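Long-range contacts in beta-galactosidase/beta-glucuronidase (Faecalibacterium prausnitzii L2-6, PDB 6MVF), which binds flavin mononucleotide and probably hydrolyses beta-glucuronides as a family 2 glycoside hydrolase: residues 304-309 and 558-563; 535-540 and 551-556; 381-386 and 421-426; 391-396 and 426-431. All coordinates share one frame; numbering follows the deposited sequence.

Interaction 1 (304-309 and 558-563); sequences DKLYKG and TIDRKT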
# COMPACT_ATOMS: atom_id res chain seq x y z
N ASP A 304 -9.21 -19.05 18.88
CA ASP A 304 -8.72 -20.04 17.95
C ASP A 304 -9.44 -19.91 16.61
O ASP A 304 -10.44 -19.20 16.48
CB ASP A 304 -8.86 -21.47 18.53
CG ASP A 304 -10.32 -21.87 18.85
OD1 ASP A 304 -11.24 -21.04 18.75
OD2 ASP A 304 -10.53 -23.05 19.21
N LYS A 305 -8.91 -20.60 15.60
CA LYS A 305 -9.48 -20.56 14.25
C LYS A 305 -9.15 -21.86 13.54
O LYS A 305 -8.14 -22.49 13.85
CB LYS A 305 -8.94 -19.36 13.47
CG LYS A 305 -9.78 -18.90 12.32
CD LYS A 305 -9.22 -17.58 11.78
CE LYS A 305 -9.96 -17.13 10.54
NZ LYS A 305 -9.61 -15.74 10.13
N LEU A 306 -10.00 -22.24 12.57
CA LEU A 306 -9.94 -23.56 11.93
C LEU A 306 -8.54 -23.97 11.49
O LEU A 306 -7.98 -23.38 10.55
CB LEU A 306 -10.87 -23.61 10.72
CG LEU A 306 -10.98 -25.02 10.09
CD1 LEU A 306 -11.63 -25.99 11.04
CD2 LEU A 306 -11.75 -25.00 8.78
N TYR A 307 -7.99 -24.99 12.16
CA TYR A 307 -6.68 -25.60 11.93
C TYR A 307 -5.52 -24.62 12.04
O TYR A 307 -4.44 -24.87 11.52
CB TYR A 307 -6.63 -26.36 10.59
CG TYR A 307 -7.72 -27.40 10.53
CD1 TYR A 307 -7.93 -28.27 11.60
CD2 TYR A 307 -8.59 -27.47 9.44
CE1 TYR A 307 -8.94 -29.20 11.57
CE2 TYR A 307 -9.59 -28.40 9.40
CZ TYR A 307 -9.77 -29.27 10.46
OH TYR A 307 -10.80 -30.20 10.43
N LYS A 308 -5.72 -23.52 12.74
CA LYS A 308 -4.62 -22.66 13.16
C LYS A 308 -4.34 -22.78 14.65
O LYS A 308 -3.42 -22.12 15.14
CB LYS A 308 -4.91 -21.19 12.86
CG LYS A 308 -4.76 -20.76 11.45
CD LYS A 308 -5.18 -19.31 11.40
CE LYS A 308 -4.94 -18.74 10.03
NZ LYS A 308 -4.53 -17.30 10.14
N GLY A 309 -5.14 -23.57 15.38
CA GLY A 309 -5.08 -23.53 16.83
C GLY A 309 -5.40 -22.14 17.32
O GLY A 309 -6.29 -21.46 16.79
N THR A 558 -19.41 -19.98 12.17
CA THR A 558 -18.58 -21.18 12.15
C THR A 558 -17.12 -20.85 12.48
O THR A 558 -16.69 -19.69 12.48
CB THR A 558 -18.65 -21.88 10.80
OG1 THR A 558 -18.36 -20.95 9.76
CG2 THR A 558 -20.03 -22.53 10.60
N ILE A 559 -16.36 -21.91 12.75
CA ILE A 559 -15.02 -21.78 13.30
C ILE A 559 -14.02 -21.25 12.27
O ILE A 559 -12.97 -20.71 12.63
CB ILE A 559 -14.61 -23.16 13.87
CG1 ILE A 559 -13.41 -23.02 14.80
CG2 ILE A 559 -14.35 -24.14 12.75
CD1 ILE A 559 -12.90 -24.35 15.28
N ASP A 560 -14.33 -21.37 10.99
CA ASP A 560 -13.51 -20.80 9.94
C ASP A 560 -13.91 -19.35 9.62
O ASP A 560 -13.39 -18.77 8.67
CB ASP A 560 -13.59 -21.69 8.69
CG ASP A 560 -15.02 -21.91 8.20
OD1 ASP A 560 -15.90 -21.06 8.50
OD2 ASP A 560 -15.27 -22.94 7.52
N ARG A 561 -14.83 -18.78 10.40
CA ARG A 561 -15.35 -17.42 10.27
C ARG A 561 -16.12 -17.20 8.98
O ARG A 561 -16.43 -16.05 8.66
CB ARG A 561 -14.24 -16.36 10.38
CG ARG A 561 -13.96 -15.90 11.81
CD ARG A 561 -13.64 -17.08 12.75
NE ARG A 561 -13.09 -16.68 14.05
CZ ARG A 561 -12.87 -17.53 15.06
NH1 ARG A 561 -13.16 -18.82 14.92
NH2 ARG A 561 -12.38 -17.08 16.21
N LYS A 562 -16.46 -18.25 8.25
CA LYS A 562 -17.06 -18.10 6.92
C LYS A 562 -18.59 -18.07 6.92
O LYS A 562 -19.18 -17.35 6.11
CB LYS A 562 -16.57 -19.22 6.00
CG LYS A 562 -15.13 -19.10 5.60
CD LYS A 562 -14.81 -19.96 4.38
CE LYS A 562 -13.41 -19.65 3.89
NZ LYS A 562 -13.23 -18.19 3.71
N THR A 563 -19.24 -18.85 7.79
CA THR A 563 -20.68 -19.11 7.67
C THR A 563 -21.40 -18.62 8.91
O THR A 563 -21.20 -19.14 10.01
CB THR A 563 -20.95 -20.60 7.42
OG1 THR A 563 -20.28 -21.03 6.24
CG2 THR A 563 -22.43 -20.86 7.21
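Two donors converge on the carbonyl oxygen Ile559 O. Leu306 N reaches it across the contact in a weak hydrogen bond of 3.3 Å, while Arg561 NH1, from the same turn as the acceptor, binds Ile559 O at 3.0 Å and lies above the carbonyl plane. This second bond is made possible by a bend at chi2 (55°), which folds the arginine chain back over its own type I turn, Thr558 to Arg561. The guanidinium so placed also comes up to the other loop, with Arg561 NH2 2.9 Å from Asp304 O and the CG methylene of Lys305 over one of its faces. Apolar contact completes the join. The two methyls of Leu306 divide the work: CD1 meets Ile559 CG2 at 3.7 Å, the two side chains crossing at about a right angle, whereas CD2 rests 3.8 Å from Asp560 CB, with those side chains lying side by side. Asp560 is held in turn by its own OD1, which accepts from Thr558 OG1 at 2.8 Å and from Lys562 N at 2.9 Å, the latter forming an Asx turn; the two donors arrive from opposite faces of the carboxylate. Both loops belong to the TIM-barrel part of the chain, and Tyr307 OH and Asp560 OD2 bond to Glu265 and Ala266 of the second subunit. The loop after strand 292-300 and the loop before helix 566-575 thus meet beside helix 314-327, where Asp320 pairs with Arg561 NE, and Asp316 and Gln319 take Lys305 NZ.

Interaction 2 (535-540 and 551-556); sequences MFDFGC and RNNKGL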
# COMPACT_ATOMS: atom_id res chain seq x y z
N MET A 535 -19.51 -16.68 20.20
CA MET A 535 -19.60 -16.06 18.88
C MET A 535 -19.28 -17.06 17.77
O MET A 535 -19.97 -17.10 16.74
CB MET A 535 -18.64 -14.87 18.76
CG MET A 535 -18.73 -14.13 17.44
SD MET A 535 -20.32 -13.30 17.12
CE MET A 535 -20.12 -12.81 15.41
N PHE A 536 -18.23 -17.85 17.97
CA PHE A 536 -17.75 -18.80 16.99
C PHE A 536 -17.68 -20.17 17.64
O PHE A 536 -17.33 -20.27 18.82
CB PHE A 536 -16.35 -18.44 16.48
CG PHE A 536 -16.21 -17.04 16.02
CD1 PHE A 536 -16.74 -16.64 14.79
CD2 PHE A 536 -15.54 -16.11 16.79
CE1 PHE A 536 -16.62 -15.33 14.35
CE2 PHE A 536 -15.41 -14.78 16.36
CZ PHE A 536 -15.95 -14.39 15.15
N ASP A 537 -18.04 -21.21 16.87
CA ASP A 537 -17.56 -22.55 17.19
C ASP A 537 -16.08 -22.49 17.55
O ASP A 537 -15.32 -21.68 17.00
CB ASP A 537 -17.77 -23.48 15.99
CG ASP A 537 -19.21 -23.47 15.42
OD1 ASP A 537 -20.20 -23.32 16.16
OD2 ASP A 537 -19.36 -23.64 14.18
N PHE A 538 -15.65 -23.31 18.51
CA PHE A 538 -14.25 -23.29 18.91
C PHE A 538 -13.81 -24.72 19.21
O PHE A 538 -14.65 -25.62 19.34
CB PHE A 538 -14.02 -22.34 20.11
CG PHE A 538 -14.82 -22.68 21.36
CD1 PHE A 538 -16.10 -22.20 21.53
CD2 PHE A 538 -14.29 -23.47 22.36
CE1 PHE A 538 -16.84 -22.50 22.66
CE2 PHE A 538 -15.01 -23.75 23.49
CZ PHE A 538 -16.29 -23.28 23.64
N GLY A 539 -12.50 -24.92 19.34
CA GLY A 539 -11.94 -26.27 19.47
C GLY A 539 -11.92 -26.81 20.89
O GLY A 539 -11.44 -26.15 21.82
N CYS A 540 -12.49 -28.00 21.08
CA CYS A 540 -12.34 -28.73 22.34
C CYS A 540 -12.09 -30.20 22.03
O CYS A 540 -13.03 -30.93 21.67
CB CYS A 540 -13.54 -28.59 23.28
SG CYS A 540 -13.11 -29.21 24.97
N ARG A 551 -15.22 -30.29 18.91
CA ARG A 551 -15.74 -28.94 18.76
C ARG A 551 -16.82 -28.63 19.78
O ARG A 551 -17.64 -29.49 20.12
CB ARG A 551 -16.33 -28.72 17.35
CG ARG A 551 -15.41 -29.09 16.20
CD ARG A 551 -14.28 -28.11 16.09
NE ARG A 551 -13.32 -28.57 15.08
CZ ARG A 551 -13.50 -28.48 13.76
NH1 ARG A 551 -14.61 -27.95 13.26
NH2 ARG A 551 -12.57 -28.94 12.95
N ASN A 552 -16.83 -27.39 20.23
CA ASN A 552 -18.04 -26.76 20.73
C ASN A 552 -18.70 -26.02 19.56
O ASN A 552 -18.07 -25.16 18.93
CB ASN A 552 -17.73 -25.83 21.89
CG ASN A 552 -18.98 -25.30 22.57
OD1 ASN A 552 -19.78 -24.61 21.96
ND2 ASN A 552 -19.13 -25.62 23.86
N ASN A 553 -19.93 -26.40 19.23
CA ASN A 553 -20.63 -25.85 18.07
C ASN A 553 -21.81 -24.97 18.48
O ASN A 553 -22.85 -24.94 17.82
CB ASN A 553 -21.09 -26.97 17.14
CG ASN A 553 -19.94 -27.57 16.33
OD1 ASN A 553 -19.19 -26.86 15.64
ND2 ASN A 553 -19.78 -28.88 16.43
N LYS A 554 -21.64 -24.22 19.58
CA LYS A 554 -22.63 -23.26 20.04
C LYS A 554 -22.42 -21.88 19.40
O LYS A 554 -22.98 -20.89 19.90
CB LYS A 554 -22.60 -23.15 21.57
CG LYS A 554 -22.83 -24.46 22.29
CD LYS A 554 -23.34 -24.27 23.72
CE LYS A 554 -23.46 -25.61 24.47
NZ LYS A 554 -22.10 -26.21 24.78
N GLY A 555 -21.65 -21.81 18.31
CA GLY A 555 -21.35 -20.53 17.69
C GLY A 555 -22.52 -19.94 16.94
O GLY A 555 -23.41 -20.64 16.45
N LEU A 556 -22.56 -18.62 16.90
CA LEU A 556 -23.42 -17.94 15.94
C LEU A 556 -22.79 -17.94 14.56
O LEU A 556 -23.50 -17.71 13.57
CB LEU A 556 -23.68 -16.49 16.39
CG LEU A 556 -24.26 -16.23 17.78
CD1 LEU A 556 -24.10 -14.74 18.17
CD2 LEU A 556 -25.72 -16.64 17.83
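A short antiparallel ribbon, strand 538-540 against strand 551-552, follows the last strand of the TIM barrel and pairs Phe538 with Asn552. The two residues form a hydrogen-bonded pair, Phe538 N to Asn552 O at 3.1 Å and Asn552 N to Phe538 O at 2.9 Å. Their side chains meet on one face of the ribbon. With CG of Asn552 anti to the backbone N (chi1 -172°), its amide is laid almost flat over the Phe538 ring, the planes 13° apart, and CB makes a CH-pi contact 3.6 Å from the ring centroid. The amide is fixed at both ends: OD1 accepts from Lys554 N at 3.0 Å in an Asx turn, and ND2 bonds to Asp152. With an alanine here, Lys554 N and Asp152 would probably lose their amide partner and the Phe538 ring part of its cover. Beyond the ribbon, Gly555 N donates to Asp537 OD1 at 3.0 Å, an oxygen that also forms a salt bridge with Lys565, and Met535 SD touches Leu556 CD1. The buried Asp537 carboxylate thus has both a backbone donor and a lysine, which would be expected to favour its charged form.

Interaction 3 (381-386 and 421-426); sequences LIIQNY and KELDPT. With FMN (flavin mononucleotide), chain G.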
# COMPACT_ATOMS: atom_id res chain seq x y z
N LEU A 381 -2.61 -9.63 34.23
CA LEU A 381 -3.75 -9.24 33.40
C LEU A 381 -4.08 -7.77 33.59
O LEU A 381 -4.38 -7.06 32.62
CB LEU A 381 -4.97 -10.10 33.73
CG LEU A 381 -6.28 -9.70 33.06
CD1 LEU A 381 -6.16 -9.83 31.53
CD2 LEU A 381 -7.46 -10.50 33.63
N ILE A 382 -4.02 -7.28 34.82
CA ILE A 382 -4.38 -5.89 35.07
C ILE A 382 -3.29 -4.95 34.61
O ILE A 382 -3.57 -3.90 34.03
CB ILE A 382 -4.71 -5.71 36.56
CG1 ILE A 382 -6.00 -6.47 36.88
CG2 ILE A 382 -4.79 -4.22 36.93
CD1 ILE A 382 -6.39 -6.41 38.33
N ILE A 383 -2.03 -5.29 34.86
CA ILE A 383 -0.94 -4.36 34.58
C ILE A 383 -0.69 -4.26 33.09
O ILE A 383 -0.40 -3.18 32.57
CB ILE A 383 0.32 -4.78 35.36
CG1 ILE A 383 0.23 -4.22 36.77
CG2 ILE A 383 1.61 -4.28 34.69
CD1 ILE A 383 0.78 -5.13 37.80
N GLN A 384 -0.82 -5.37 32.36
CA GLN A 384 -0.59 -5.33 30.93
C GLN A 384 -1.75 -4.72 30.17
O GLN A 384 -1.55 -4.19 29.07
CB GLN A 384 -0.28 -6.74 30.41
CG GLN A 384 0.97 -7.29 31.03
CD GLN A 384 1.27 -8.73 30.66
OE1 GLN A 384 0.61 -9.33 29.80
NE2 GLN A 384 2.29 -9.28 31.29
N ASN A 385 -2.95 -4.73 30.75
CA ASN A 385 -4.12 -4.24 30.04
C ASN A 385 -4.73 -3.02 30.69
O ASN A 385 -5.85 -2.62 30.32
CB ASN A 385 -5.16 -5.35 29.90
CG ASN A 385 -4.63 -6.51 29.12
OD1 ASN A 385 -4.59 -6.48 27.89
ND2 ASN A 385 -4.14 -7.54 29.83
N TYR A 386 -4.01 -2.39 31.62
CA TYR A 386 -4.59 -1.29 32.38
C TYR A 386 -5.02 -0.11 31.50
O TYR A 386 -5.97 0.59 31.85
CB TYR A 386 -3.60 -0.81 33.44
CG TYR A 386 -4.18 0.27 34.33
CD1 TYR A 386 -3.98 1.61 34.05
CD2 TYR A 386 -4.95 -0.07 35.44
CE1 TYR A 386 -4.53 2.60 34.86
CE2 TYR A 386 -5.50 0.90 36.25
CZ TYR A 386 -5.28 2.23 35.97
OH TYR A 386 -5.83 3.20 36.78
N LYS A 421 -8.88 -4.26 43.37
CA LYS A 421 -9.15 -2.91 43.87
C LYS A 421 -7.89 -2.20 44.34
O LYS A 421 -7.80 -0.97 44.25
CB LYS A 421 -10.18 -2.97 44.99
CG LYS A 421 -11.53 -3.51 44.54
CD LYS A 421 -12.08 -2.69 43.38
CE LYS A 421 -13.48 -3.13 43.00
NZ LYS A 421 -14.11 -2.19 42.05
N GLU A 422 -6.91 -2.95 44.83
CA GLU A 422 -5.58 -2.40 45.06
C GLU A 422 -4.94 -1.94 43.75
O GLU A 422 -4.44 -0.82 43.65
CB GLU A 422 -4.70 -3.45 45.75
CG GLU A 422 -4.04 -2.97 47.04
CD GLU A 422 -3.87 -4.08 48.08
OE1 GLU A 422 -3.41 -5.18 47.70
OE2 GLU A 422 -4.21 -3.86 49.27
N LEU A 423 -4.96 -2.80 42.72
CA LEU A 423 -4.27 -2.45 41.48
C LEU A 423 -5.06 -1.48 40.63
O LEU A 423 -4.46 -0.65 39.93
CB LEU A 423 -3.97 -3.70 40.66
CG LEU A 423 -2.90 -4.64 41.21
CD1 LEU A 423 -2.75 -5.79 40.26
CD2 LEU A 423 -1.60 -3.92 41.37
N ASP A 424 -6.38 -1.55 40.65
CA ASP A 424 -7.19 -0.79 39.70
C ASP A 424 -8.57 -0.54 40.29
O ASP A 424 -9.52 -1.30 40.07
CB ASP A 424 -7.30 -1.52 38.37
CG ASP A 424 -8.20 -0.80 37.38
OD1 ASP A 424 -8.49 0.41 37.58
OD2 ASP A 424 -8.61 -1.44 36.38
N PRO A 425 -8.71 0.54 41.07
CA PRO A 425 -10.05 0.87 41.59
C PRO A 425 -10.98 1.48 40.56
O PRO A 425 -12.17 1.67 40.86
CB PRO A 425 -9.73 1.87 42.72
CG PRO A 425 -8.38 2.45 42.36
CD PRO A 425 -7.64 1.33 41.68
N THR A 426 -10.50 1.77 39.36
CA THR A 426 -11.31 2.39 38.32
C THR A 426 -12.17 1.39 37.56
O THR A 426 -12.89 1.80 36.64
CB THR A 426 -10.42 3.14 37.31
OG1 THR A 426 -9.88 2.21 36.37
CG2 THR A 426 -9.28 3.89 37.98
N1 FMN G . 6.01 -0.51 39.12
C2 FMN G . 7.10 -0.58 38.35
O2 FMN G . 8.23 -0.55 38.84
N3 FMN G . 7.05 -0.70 37.04
C4 FMN G . 5.93 -0.74 36.38
O4 FMN G . 5.90 -0.85 35.17
C4A FMN G . 4.73 -0.65 37.13
N5 FMN G . 3.61 -0.71 36.47
C5A FMN G . 2.45 -0.64 37.10
C6 FMN G . 1.29 -0.70 36.37
C7 FMN G . 0.10 -0.62 36.99
C7M FMN G . -1.15 -0.69 36.20
C8 FMN G . 0.05 -0.50 38.45
C8M FMN G . -1.26 -0.44 39.14
C9 FMN G . 1.22 -0.44 39.17
C9A FMN G . 2.43 -0.50 38.55
N10 FMN G . 3.61 -0.48 39.28
C10 FMN G . 4.81 -0.54 38.57
C1' FMN G . 3.48 -0.30 40.72
C2' FMN G . 3.90 -1.35 41.72
O2' FMN G . 2.74 -2.13 41.82
C3' FMN G . 4.14 -0.79 43.11
O3' FMN G . 4.36 0.60 43.02
C4' FMN G . 5.36 -1.34 43.81
O4' FMN G . 6.39 -1.38 42.83
C5' FMN G . 5.16 -2.70 44.47
O5' FMN G . 5.60 -3.76 43.64
P FMN G . 5.23 -5.28 43.86
O1P FMN G . 6.42 -5.97 43.34
O2P FMN G . 4.99 -5.41 45.34
O3P FMN G . 3.98 -5.62 43.11
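Ile383 and Leu423 meet through their CD1 methyls, 4.4 Å apart, next to the dimethylbenzene end of the flavin. Ile383 CG1 lies beneath the face of that ring, 3.6 Å from FMN C7, and the carbonyl oxygen of Leu423 is 3.3 Å from the methyl C8M. The other methyl, C7M, comes obliquely to the Tyr386 ring, 3.7 Å from CG. Behind this first layer, Ile382 CG2 packs against both Leu423 CB, at 3.9 Å, and Asp424 CB, joining the last turns of helices 368-385 and 407-423. Tyr386, its CG anti to the backbone N (chi1 -176°), sends its ring across to Asp424, where CE2 is 3.3 Å from OD1; ring and carboxylate are turned 68° from each other. The same OD1 takes Thr426 OG1 on its syn lone pair, at 2.6 Å, and Thr426 N from above the carboxylate plane, an Asx turn just past the helix. Further out, Tyr386 OH bonds to Thr186. No hydrogen bond crosses between the two segments: they offer the methyl-bearing end of FMN a largely apolar wall, while Tyr177 and Asp174 supply hydrogen bonds to the cofactor.

Interaction 4 (391-396 and 426-431); sequences ILFWGI and TRLTTI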
# COMPACT_ATOMS: atom_id res chain seq x y z
N ILE A 391 -11.80 -2.20 28.21
CA ILE A 391 -11.96 -3.12 29.34
C ILE A 391 -12.71 -2.40 30.45
O ILE A 391 -12.22 -1.41 31.00
CB ILE A 391 -10.60 -3.66 29.82
CG1 ILE A 391 -9.91 -4.41 28.68
CG2 ILE A 391 -10.79 -4.55 31.06
CD1 ILE A 391 -8.58 -5.05 29.02
N LEU A 392 -13.90 -2.90 30.78
CA LEU A 392 -14.69 -2.32 31.87
C LEU A 392 -14.81 -3.23 33.09
O LEU A 392 -14.96 -2.72 34.21
CB LEU A 392 -16.09 -1.95 31.37
CG LEU A 392 -16.23 -1.13 30.09
CD1 LEU A 392 -17.64 -0.62 29.98
CD2 LEU A 392 -15.23 0.02 30.04
N PHE A 393 -14.68 -4.54 32.92
CA PHE A 393 -14.86 -5.50 33.99
C PHE A 393 -13.71 -6.50 34.02
O PHE A 393 -13.31 -7.04 32.98
CB PHE A 393 -16.19 -6.23 33.80
CG PHE A 393 -17.32 -5.33 33.41
CD1 PHE A 393 -18.13 -4.74 34.38
CD2 PHE A 393 -17.60 -5.09 32.08
CE1 PHE A 393 -19.20 -3.91 34.03
CE2 PHE A 393 -18.65 -4.26 31.71
CZ PHE A 393 -19.46 -3.67 32.69
N TRP A 394 -13.16 -6.72 35.21
CA TRP A 394 -12.22 -7.81 35.45
C TRP A 394 -12.99 -8.97 36.06
O TRP A 394 -13.69 -8.80 37.06
CB TRP A 394 -11.10 -7.38 36.42
CG TRP A 394 -10.24 -6.19 36.04
CD1 TRP A 394 -10.09 -5.03 36.77
CD2 TRP A 394 -9.40 -6.05 34.89
NE1 TRP A 394 -9.23 -4.18 36.13
CE2 TRP A 394 -8.78 -4.77 34.98
CE3 TRP A 394 -9.11 -6.87 33.79
CZ2 TRP A 394 -7.88 -4.29 34.00
CZ3 TRP A 394 -8.21 -6.39 32.81
CH2 TRP A 394 -7.61 -5.11 32.92
N GLY A 395 -12.86 -10.15 35.46
CA GLY A 395 -13.49 -11.36 35.97
C GLY A 395 -12.50 -12.22 36.74
O GLY A 395 -11.38 -12.44 36.27
N ILE A 396 -12.91 -12.70 37.91
CA ILE A 396 -11.96 -13.38 38.79
C ILE A 396 -12.06 -14.91 38.76
O ILE A 396 -11.10 -15.58 39.18
CB ILE A 396 -12.05 -12.87 40.24
CG1 ILE A 396 -13.41 -13.17 40.87
CG2 ILE A 396 -11.72 -11.35 40.34
CD1 ILE A 396 -13.42 -12.97 42.37
N THR A 426 -10.50 1.77 39.36
CA THR A 426 -11.31 2.39 38.32
C THR A 426 -12.17 1.39 37.56
O THR A 426 -12.89 1.80 36.64
CB THR A 426 -10.42 3.14 37.31
OG1 THR A 426 -9.88 2.21 36.37
CG2 THR A 426 -9.28 3.89 37.98
N ARG A 427 -12.12 0.11 37.88
CA ARG A 427 -12.92 -0.86 37.16
C ARG A 427 -13.71 -1.75 38.12
O ARG A 427 -13.34 -1.95 39.28
CB ARG A 427 -12.06 -1.72 36.22
CG ARG A 427 -11.53 -0.95 35.00
CD ARG A 427 -10.68 -1.84 34.11
NE ARG A 427 -10.33 -1.22 32.83
CZ ARG A 427 -9.24 -0.48 32.62
NH1 ARG A 427 -8.40 -0.24 33.62
NH2 ARG A 427 -9.01 0.02 31.42
N LEU A 428 -14.82 -2.26 37.60
CA LEU A 428 -15.68 -3.19 38.32
C LEU A 428 -15.14 -4.61 38.25
O LEU A 428 -14.58 -5.03 37.23
CB LEU A 428 -17.09 -3.13 37.74
CG LEU A 428 -17.71 -1.73 37.82
CD1 LEU A 428 -19.03 -1.72 37.10
CD2 LEU A 428 -17.86 -1.28 39.28
N THR A 429 -15.32 -5.37 39.33
CA THR A 429 -15.02 -6.80 39.31
C THR A 429 -16.30 -7.59 39.07
O THR A 429 -17.41 -7.15 39.41
CB THR A 429 -14.35 -7.25 40.61
OG1 THR A 429 -15.18 -6.94 41.73
CG2 THR A 429 -13.02 -6.53 40.79
N THR A 430 -16.15 -8.75 38.42
CA THR A 430 -17.27 -9.61 38.06
C THR A 430 -16.85 -11.05 38.31
O THR A 430 -15.69 -11.33 38.61
CB THR A 430 -17.72 -9.41 36.59
OG1 THR A 430 -18.98 -10.07 36.35
CG2 THR A 430 -16.69 -9.97 35.59
N ILE A 431 -17.82 -11.95 38.15
CA ILE A 431 -17.60 -13.38 38.33
C ILE A 431 -18.62 -14.11 37.46
O ILE A 431 -19.71 -13.61 37.20
CB ILE A 431 -17.70 -13.78 39.83
CG1 ILE A 431 -17.38 -15.26 40.04
CG2 ILE A 431 -19.08 -13.39 40.45
CD1 ILE A 431 -16.97 -15.57 41.43
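CG of Arg427 stands anti to its carbonyl carbon (chi1 -71°), and an extended chain as far as NE carries the head group across to the start of strand 391-398. There Arg427 NE donates to Ile391 O at 2.6 Å in a nearly straight bond (167°); the oxygen lies close to the guanidinium plane, but the donor sits above the carbonyl plane. On its way the chain passes obliquely across the Trp394 indole, Arg427 CD lying 3.4 Å from Trp394 NE1. Beyond Arg427 the strands pair in parallel. A weak bond from Leu428 N to Leu392 O opens the ladder, followed by Trp394 N to Leu428 O at 3.0 Å, Thr430 N to Trp394 O at 2.8 Å and Ile396 N to Thr430 O at 3.2 Å. On the face opposite Trp394, Phe393 and Leu428 lie side by side, CE1 to CD1 3.8 Å. The strands, with axes at 44°, are neighbours in the TIM barrel, joined by helix 407-423 in a beta-alpha-beta crossover. Asp424, just past that helix, receives both Trp394 NE1 and Arg427 NH1 on OD2. A leucine in place of Arg427 would probably leave Ile391 O without its side-chain donor and Asp424 without its positive mate. The buried guanidinium thus serves charge and backbone together: its charge is probably offset by Asp424, and it also makes a cation-pi contact with Tyr386.

In the fold
The four contacts form two pairs on opposite sides of the chain's centre, all within the TIM-barrel part of the chain. Interactions 1 and 2, centres about 9 Å apart, are joined by a probable hydrogen bond from Gly539 N to Asp304 OD2 (2.7 Å), and both touch the second subunit. Interactions 3 and 4, also about 9 Å apart between centres, share Thr426 and cross along the chain; Lys421 NZ probably bonds to Arg427 O at 2.9 Å. Interaction 3 lines the FMN pocket, whereas the Arg427 side chain of interaction 4 stands about 8 Å from the cofactor. The centres of interactions 1 and 3 are about 32 Å apart, so the subunit-facing loops lie far from the flavin.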